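PDB 5X5H: cystathionine beta-lyases/cystathionine gamma-synthases from Corynebacterium glutamicum, which probably catalyses the pyridoxal-phosphate-dependent condensation of O-succinyl-L-homoserine with L-cysteine to give L,L-cystathionine and succinate in methionine biosynthesis. Local coordinates for residues N29-A34 / V241-Y245; I88-I92 / E227-M231; V133-K137 / A164-L168. One frame throughout, in Å; residues are numbered along the deposited sequence.

How the contacts relate
All three contacts are apolar at heart, with no hydrogen bond across any of them. Contact 1 is buried where four subunits come close; it lays an N-terminal loop on helix 241-251, with aromatic faces doing much of the packing. Contact 2, also largely buried, joins two helices of the large domain through aliphatic groups and a methionine. Its helix 222-235 precedes helix 241-251 in the chain, and both contacts touch the third subunit. Contact 3 is only partly buried and has no neighbouring chain on its segments; it joins helices 133-139 and 162-167 on the sheet through valine, alanine and leucine methyls with the aliphatic part of a lysine, about 41 Å from contact 1, centre to centre.

Contact 1 (N29-A34 / V241-Y245); sequences NTPIYA and VFDAY
N29 begins the contact at the phenolic end of Y245. Its CB lies at the ring edge, near the ring plane, while the amide and ring planes stand 61° apart. N29 ND2 and Y245 OH are 3.6 Å apart with no hydrogen bond; their polar partners are H209 O of the fourth subunit and A34 O of the second for ND2, and D211 OD2 of the fourth for OH. T30 follows along the same ring, its O 3.8 Å from Y245 CE1 in an oblique approach.

I32 is the central wedge. A chi1 of -59° sets CG1 beside the backbone N and CG2 anti to it, which gives CG1 and CD1 to Y245 and CG2 to V241 and F242. CD1 rests over a face of Y245, 4.0 Å from the ring centroid and 24° off the normal, a CH-pi contact. CG2 lies 3.7 Å from V241 CG2 and over one face of F242.

Y33, centre of an inverse gamma turn, contributes its backbone O, 3.6 Å from V241 CG1; N57 ND2 hydrogen-bonds to that oxygen. A34 then closes the line with CB 3.9 Å from F242 CZ.

An extended N-terminal arm packed on a helix and hydrogen-bonded to the second subunit fits the tetrameric trans-sulfuration enzymes; Y52 and R54, farther along, bind pyridoxal phosphate, consistent with the family's sharing of an active site between subunits.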
# COMPACT_ATOMS: atom_id res chain seq x y z
N ASN A 29 14.93 5.05 0.62
CA ASN A 29 14.34 4.13 -0.32
C ASN A 29 13.68 4.81 -1.47
O ASN A 29 13.29 6.03 -1.33
CB ASN A 29 13.27 3.26 0.33
CG ASN A 29 13.80 2.40 1.38
OD1 ASN A 29 14.91 1.88 1.36
ND2 ASN A 29 13.02 2.30 2.48
N THR A 30 13.53 4.14 -2.64
CA THR A 30 12.82 4.77 -3.73
C THR A 30 11.40 5.19 -3.30
O THR A 30 10.69 4.34 -2.75
CB THR A 30 12.62 3.92 -4.99
OG1 THR A 30 11.97 4.77 -6.01
CG2 THR A 30 11.89 2.79 -4.76
N PRO A 31 11.02 6.39 -3.52
CA PRO A 31 9.60 6.78 -3.29
C PRO A 31 8.68 5.92 -4.16
O PRO A 31 9.11 5.42 -5.23
CB PRO A 31 9.56 8.24 -3.75
CG PRO A 31 11.00 8.74 -3.63
CD PRO A 31 11.84 7.55 -3.98
N ILE A 32 7.44 5.77 -3.71
CA ILE A 32 6.37 5.09 -4.42
C ILE A 32 5.65 6.15 -5.23
O ILE A 32 4.90 6.98 -4.60
CB ILE A 32 5.50 4.25 -3.49
CG1 ILE A 32 6.37 3.22 -2.81
CG2 ILE A 32 4.42 3.58 -4.33
CD1 ILE A 32 5.61 2.54 -1.66
N TYR A 33 5.88 6.24 -6.54
CA TYR A 33 5.24 7.28 -7.32
C TYR A 33 3.90 6.82 -7.86
O TYR A 33 3.72 6.48 -9.01
CB TYR A 33 6.18 7.66 -8.49
CG TYR A 33 7.41 8.45 -8.06
CD1 TYR A 33 7.28 9.80 -7.87
CD2 TYR A 33 8.62 7.88 -7.73
CE1 TYR A 33 8.34 10.54 -7.46
CE2 TYR A 33 9.71 8.63 -7.30
CZ TYR A 33 9.54 9.95 -7.16
OH TYR A 33 10.60 10.73 -6.67
N ALA A 34 2.93 6.82 -6.95
CA ALA A 34 1.54 6.48 -7.29
C ALA A 34 0.76 7.58 -7.95
O ALA A 34 -0.03 8.30 -7.34
CB ALA A 34 0.80 5.91 -6.04
N VAL A 241 2.99 0.30 -9.25
CA VAL A 241 4.10 0.89 -8.54
C VAL A 241 4.22 0.28 -7.15
O VAL A 241 5.31 0.13 -6.60
CB VAL A 241 4.14 2.42 -8.45
CG1 VAL A 241 4.24 3.02 -9.83
CG2 VAL A 241 2.92 2.93 -7.69
N PHE A 242 3.11 -0.07 -6.52
CA PHE A 242 3.17 -0.67 -5.18
C PHE A 242 3.84 -2.02 -5.34
O PHE A 242 4.67 -2.42 -4.51
CB PHE A 242 1.73 -0.83 -4.58
CG PHE A 242 1.08 0.43 -4.28
CD1 PHE A 242 1.32 1.08 -3.05
CD2 PHE A 242 0.27 1.05 -5.23
CE1 PHE A 242 0.79 2.35 -2.77
CE2 PHE A 242 -0.28 2.31 -4.91
CZ PHE A 242 -0.02 2.90 -3.72
N ASP A 243 3.46 -2.80 -6.35
CA ASP A 243 4.06 -4.13 -6.54
C ASP A 243 5.52 -3.99 -6.87
O ASP A 243 6.35 -4.76 -6.38
CB ASP A 243 3.33 -4.86 -7.63
CG ASP A 243 1.98 -5.44 -7.13
OD1 ASP A 243 1.58 -5.24 -5.95
OD2 ASP A 243 1.37 -6.12 -7.97
N ALA A 244 5.93 -3.04 -7.72
CA ALA A 244 7.36 -2.90 -8.07
C ALA A 244 8.15 -2.50 -6.82
O ALA A 244 9.30 -2.97 -6.65
CB ALA A 244 7.55 -1.83 -9.09
N TYR A 245 7.60 -1.70 -5.92
CA TYR A 245 8.27 -1.39 -4.66
C TYR A 245 8.41 -2.64 -3.79
O TYR A 245 9.53 -2.91 -3.28
CB TYR A 245 7.46 -0.32 -3.85
CG TYR A 245 8.14 -0.05 -2.52
CD1 TYR A 245 9.21 0.75 -2.45
CD2 TYR A 245 7.69 -0.68 -1.38
CE1 TYR A 245 9.91 0.96 -1.31
CE2 TYR A 245 8.39 -0.53 -0.18
CZ TYR A 245 9.53 0.28 -0.18
OH TYR A 245 10.31 0.44 1.01

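Contact 2 (I88-I92 / E227-M231); sequences ILFRI and ELLFM
M231 lies against helix 82-93 and touches three of its residues with successive parts of one side chain. Its CB is 3.6 Å from I88 CG2, and its CG is 3.9 Å from I92 CG1; with both isoleucines it runs alongside in the opposite direction. Bends at chi2 (-68°) and chi3 (-91°) then fold the thioether round, leaving CE 3.7 Å from R91 CB, against the aliphatic root of the arginine.

I92 answers from the other helix. Its CD1 meets L228 CD2 at 3.7 Å, the two side chains crossing at about a right angle, and also lies against the backbone at E227. I92 CG2 is 3.9 Å from E227 CB, at the more exposed end of the contact.

The axes of the segments 88-92 and 227-231 approach to 10.1 Å, with 118° between their N-to-C directions, a steep crossing within the large domain of a fold-type-I pyridoxal-phosphate enzyme. Helix 82-93 starts at G82 and M83 of the cofactor pocket.

Further out, strand 75-79 of the seven-stranded sheet lies against both helices: F79 touches I88 and L228, and R77 also packs on L228. L89 joins the helix to W148 of strand 144-150. Beyond the apolar layer, R91 forms salt bridges through NH1 to D87 of its own chain and through NH2 to D87 of the third subunit. These carboxylates probably offset the closeness of R91 NH1 to its counterpart in that subunit.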
# COMPACT_ATOMS: atom_id res chain seq x y z
N ILE A 88 5.08 -11.18 -24.07
CA ILE A 88 5.73 -10.05 -24.75
C ILE A 88 6.99 -10.50 -25.43
O ILE A 88 7.21 -10.12 -26.62
CB ILE A 88 6.07 -8.92 -23.74
CG1 ILE A 88 4.80 -8.25 -23.19
CG2 ILE A 88 6.94 -7.86 -24.42
CD1 ILE A 88 3.87 -7.65 -24.20
N LEU A 89 7.85 -11.31 -24.80
CA LEU A 89 9.07 -11.72 -25.45
C LEU A 89 8.74 -12.56 -26.66
O LEU A 89 9.34 -12.40 -27.76
CB LEU A 89 10.00 -12.45 -24.44
CG LEU A 89 11.47 -12.57 -24.50
CD1 LEU A 89 12.17 -11.36 -25.03
CD2 LEU A 89 11.87 -13.17 -23.17
N PHE A 90 7.75 -13.43 -26.61
CA PHE A 90 7.30 -14.24 -27.72
C PHE A 90 6.91 -13.31 -28.89
O PHE A 90 7.19 -13.58 -30.08
CB PHE A 90 6.13 -15.18 -27.45
CG PHE A 90 6.42 -16.42 -26.65
CD1 PHE A 90 7.67 -16.82 -26.25
CD2 PHE A 90 5.36 -17.14 -26.21
CE1 PHE A 90 7.85 -18.01 -25.46
CE2 PHE A 90 5.54 -18.30 -25.46
CZ PHE A 90 6.77 -18.70 -25.14
N ARG A 91 6.14 -12.25 -28.61
CA ARG A 91 5.61 -11.37 -29.64
C ARG A 91 6.67 -10.56 -30.26
O ARG A 91 6.42 -10.10 -31.39
CB ARG A 91 4.44 -10.54 -29.03
CG ARG A 91 3.28 -11.46 -28.75
CD ARG A 91 2.35 -10.76 -27.78
NE ARG A 91 1.47 -9.92 -28.53
CZ ARG A 91 0.51 -9.16 -28.01
NH1 ARG A 91 0.34 -9.14 -26.72
NH2 ARG A 91 -0.34 -8.59 -28.83
N ILE A 92 7.74 -10.28 -29.59
CA ILE A 92 8.88 -9.55 -30.16
C ILE A 92 9.68 -10.48 -31.10
O ILE A 92 10.03 -10.13 -32.22
CB ILE A 92 9.78 -9.01 -29.08
CG1 ILE A 92 9.03 -7.87 -28.38
CG2 ILE A 92 11.11 -8.51 -29.62
CD1 ILE A 92 9.67 -7.48 -27.08
N GLU A 227 12.42 -2.71 -28.10
CA GLU A 227 11.18 -3.42 -28.43
C GLU A 227 10.45 -3.78 -27.10
O GLU A 227 9.22 -3.67 -27.10
CB GLU A 227 11.47 -4.69 -29.22
CG GLU A 227 12.06 -4.45 -30.63
CD GLU A 227 11.21 -3.41 -31.34
OE1 GLU A 227 9.96 -3.61 -31.47
OE2 GLU A 227 11.74 -2.30 -31.63
N LEU A 228 11.16 -4.17 -26.06
CA LEU A 228 10.48 -4.47 -24.72
C LEU A 228 9.81 -3.22 -24.23
O LEU A 228 8.69 -3.28 -23.75
CB LEU A 228 11.51 -5.00 -23.74
CG LEU A 228 11.99 -6.44 -24.02
CD1 LEU A 228 13.28 -6.70 -23.28
CD2 LEU A 228 10.91 -7.44 -23.61
N LEU A 229 10.49 -2.07 -24.31
CA LEU A 229 9.85 -0.80 -23.92
C LEU A 229 8.66 -0.44 -24.74
O LEU A 229 7.63 -0.04 -24.22
CB LEU A 229 10.93 0.31 -23.96
CG LEU A 229 10.40 1.72 -23.65
CD1 LEU A 229 9.87 1.81 -22.26
CD2 LEU A 229 11.54 2.72 -23.84
N PHE A 230 8.76 -0.62 -26.09
CA PHE A 230 7.69 -0.35 -26.99
C PHE A 230 6.51 -1.19 -26.60
O PHE A 230 5.37 -0.71 -26.51
CB PHE A 230 8.10 -0.66 -28.43
CG PHE A 230 6.95 -0.59 -29.40
CD1 PHE A 230 6.56 0.66 -29.85
CD2 PHE A 230 6.16 -1.70 -29.71
CE1 PHE A 230 5.44 0.77 -30.70
CE2 PHE A 230 5.04 -1.56 -30.54
CZ PHE A 230 4.70 -0.34 -31.00
N MET A 231 6.72 -2.47 -26.30
CA MET A 231 5.61 -3.32 -25.98
C MET A 231 5.05 -3.11 -24.56
O MET A 231 3.83 -3.24 -24.33
CB MET A 231 6.02 -4.82 -26.15
CG MET A 231 6.36 -5.17 -27.54
SD MET A 231 5.03 -5.15 -28.75
CE MET A 231 4.50 -6.86 -28.63

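Contact 3 (V133-K137 / A164-L168); sequences VEEVK and AVAKL
L168 inserts its side chain against V133, V136 and K137 of helix 133-139. The setting is a pair of successive beta-alpha-beta crossovers in the large domain. Helix 133-139 connects strands 124-128 and 144-150, passing over strand 99-103 between them; helix 162-167 connects 144-150 to the adjacent 175-179, and all these strands run parallel. Both helices cover the same side of the sheet, as V136 and V165 each touch I147 of the shared strand.

From the CB of L168, which points toward the opposite helix, the chain leaves with CG anti to the carbonyl carbon (chi1 -53°). CG then divides it, and chi2 of 177° puts CD1 anti to CA, which carries it onto the backbone of the neighbouring helix. CD1 meets backbone as well as side chains: K137 N lies 3.7 Å away and V133 O 3.8 Å away. These two atoms are the donor and acceptor of one helical hydrogen bond, so the methyl lies beside a bond whose polar ends already satisfy each other. CD1 also has V136 CG1 at 3.8 Å, and V133 CG1 at the same distance on the preceding turn. The second branch, CD2, turns to the more exposed side and packs on the aliphatic part of K137, 4.0 Å from its CB. K137 stays extended beyond CG, crossing L168 at about a right angle while its amine end leads away from the contact.

Two smaller pairings flank the leucine. Toward the sheet, V136 CG1 and V165 CG1 face each other at 4.3 Å, a loose contact backed by I147. At the start of helix 133-139, V133 CG2 rests on A164 CB at 3.9 Å.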
# COMPACT_ATOMS: atom_id res chain seq x y z
N VAL A 133 22.10 -32.04 -26.10
CA VAL A 133 22.45 -30.95 -27.03
C VAL A 133 22.16 -31.36 -28.46
O VAL A 133 21.61 -30.56 -29.23
CB VAL A 133 23.87 -30.48 -26.84
CG1 VAL A 133 24.24 -29.39 -27.83
CG2 VAL A 133 24.15 -30.04 -25.42
N GLU A 134 22.48 -32.61 -28.87
CA GLU A 134 22.17 -33.02 -30.22
C GLU A 134 20.70 -33.00 -30.60
O GLU A 134 20.31 -32.73 -31.75
CB GLU A 134 22.78 -34.42 -30.47
CG GLU A 134 24.29 -34.39 -30.55
CD GLU A 134 24.86 -33.52 -31.70
OE1 GLU A 134 24.29 -33.45 -32.81
OE2 GLU A 134 25.91 -32.88 -31.45
N GLU A 135 19.81 -33.22 -29.66
CA GLU A 135 18.39 -33.15 -29.94
C GLU A 135 17.98 -31.71 -30.25
O GLU A 135 17.12 -31.45 -31.09
CB GLU A 135 17.46 -33.65 -28.81
CG GLU A 135 17.34 -35.17 -28.68
CD GLU A 135 16.27 -35.58 -27.70
OE1 GLU A 135 15.14 -34.98 -27.52
OE2 GLU A 135 16.65 -36.53 -27.04
N VAL A 136 18.52 -30.77 -29.45
CA VAL A 136 18.24 -29.33 -29.75
C VAL A 136 18.77 -29.00 -31.18
O VAL A 136 18.03 -28.41 -31.98
CB VAL A 136 18.86 -28.42 -28.68
CG1 VAL A 136 18.59 -26.94 -28.96
CG2 VAL A 136 18.28 -28.78 -27.35
N LYS A 137 20.03 -29.35 -31.45
CA LYS A 137 20.66 -29.06 -32.72
C LYS A 137 19.78 -29.61 -33.85
O LYS A 137 19.51 -28.90 -34.87
CB LYS A 137 22.04 -29.62 -32.78
CG LYS A 137 22.71 -29.25 -34.08
CD LYS A 137 24.14 -29.76 -34.02
CE LYS A 137 24.83 -29.43 -35.32
NZ LYS A 137 26.14 -30.09 -35.27
N ALA A 164 26.43 -24.59 -24.11
CA ALA A 164 26.40 -25.45 -25.23
C ALA A 164 25.24 -25.19 -26.18
O ALA A 164 25.41 -25.23 -27.39
CB ALA A 164 26.35 -26.89 -24.82
N VAL A 165 24.03 -24.94 -25.66
CA VAL A 165 22.94 -24.60 -26.45
C VAL A 165 23.09 -23.24 -27.09
O VAL A 165 22.74 -23.12 -28.25
CB VAL A 165 21.59 -24.72 -25.62
CG1 VAL A 165 20.46 -24.10 -26.35
CG2 VAL A 165 21.37 -26.18 -25.19
N ALA A 166 23.67 -22.27 -26.37
CA ALA A 166 23.94 -20.97 -27.02
C ALA A 166 24.83 -21.10 -28.25
O ALA A 166 24.57 -20.44 -29.25
CB ALA A 166 24.56 -20.04 -26.04
N LYS A 167 25.88 -21.92 -28.14
CA LYS A 167 26.75 -22.17 -29.32
C LYS A 167 25.97 -22.64 -30.53
O LYS A 167 26.31 -22.32 -31.70
CB LYS A 167 27.85 -23.19 -29.02
CG LYS A 167 28.95 -22.68 -28.09
CD LYS A 167 30.03 -23.79 -27.84
CE LYS A 167 30.99 -23.57 -26.67
NZ LYS A 167 31.39 -22.14 -26.59
N LEU A 168 24.92 -23.44 -30.34
CA LEU A 168 24.06 -23.84 -31.47
C LEU A 168 23.38 -22.75 -32.27
O LEU A 168 22.90 -22.94 -33.38
CB LEU A 168 22.96 -24.82 -31.06
CG LEU A 168 23.44 -26.04 -30.31
CD1 LEU A 168 22.27 -26.88 -29.90
CD2 LEU A 168 24.42 -26.92 -31.14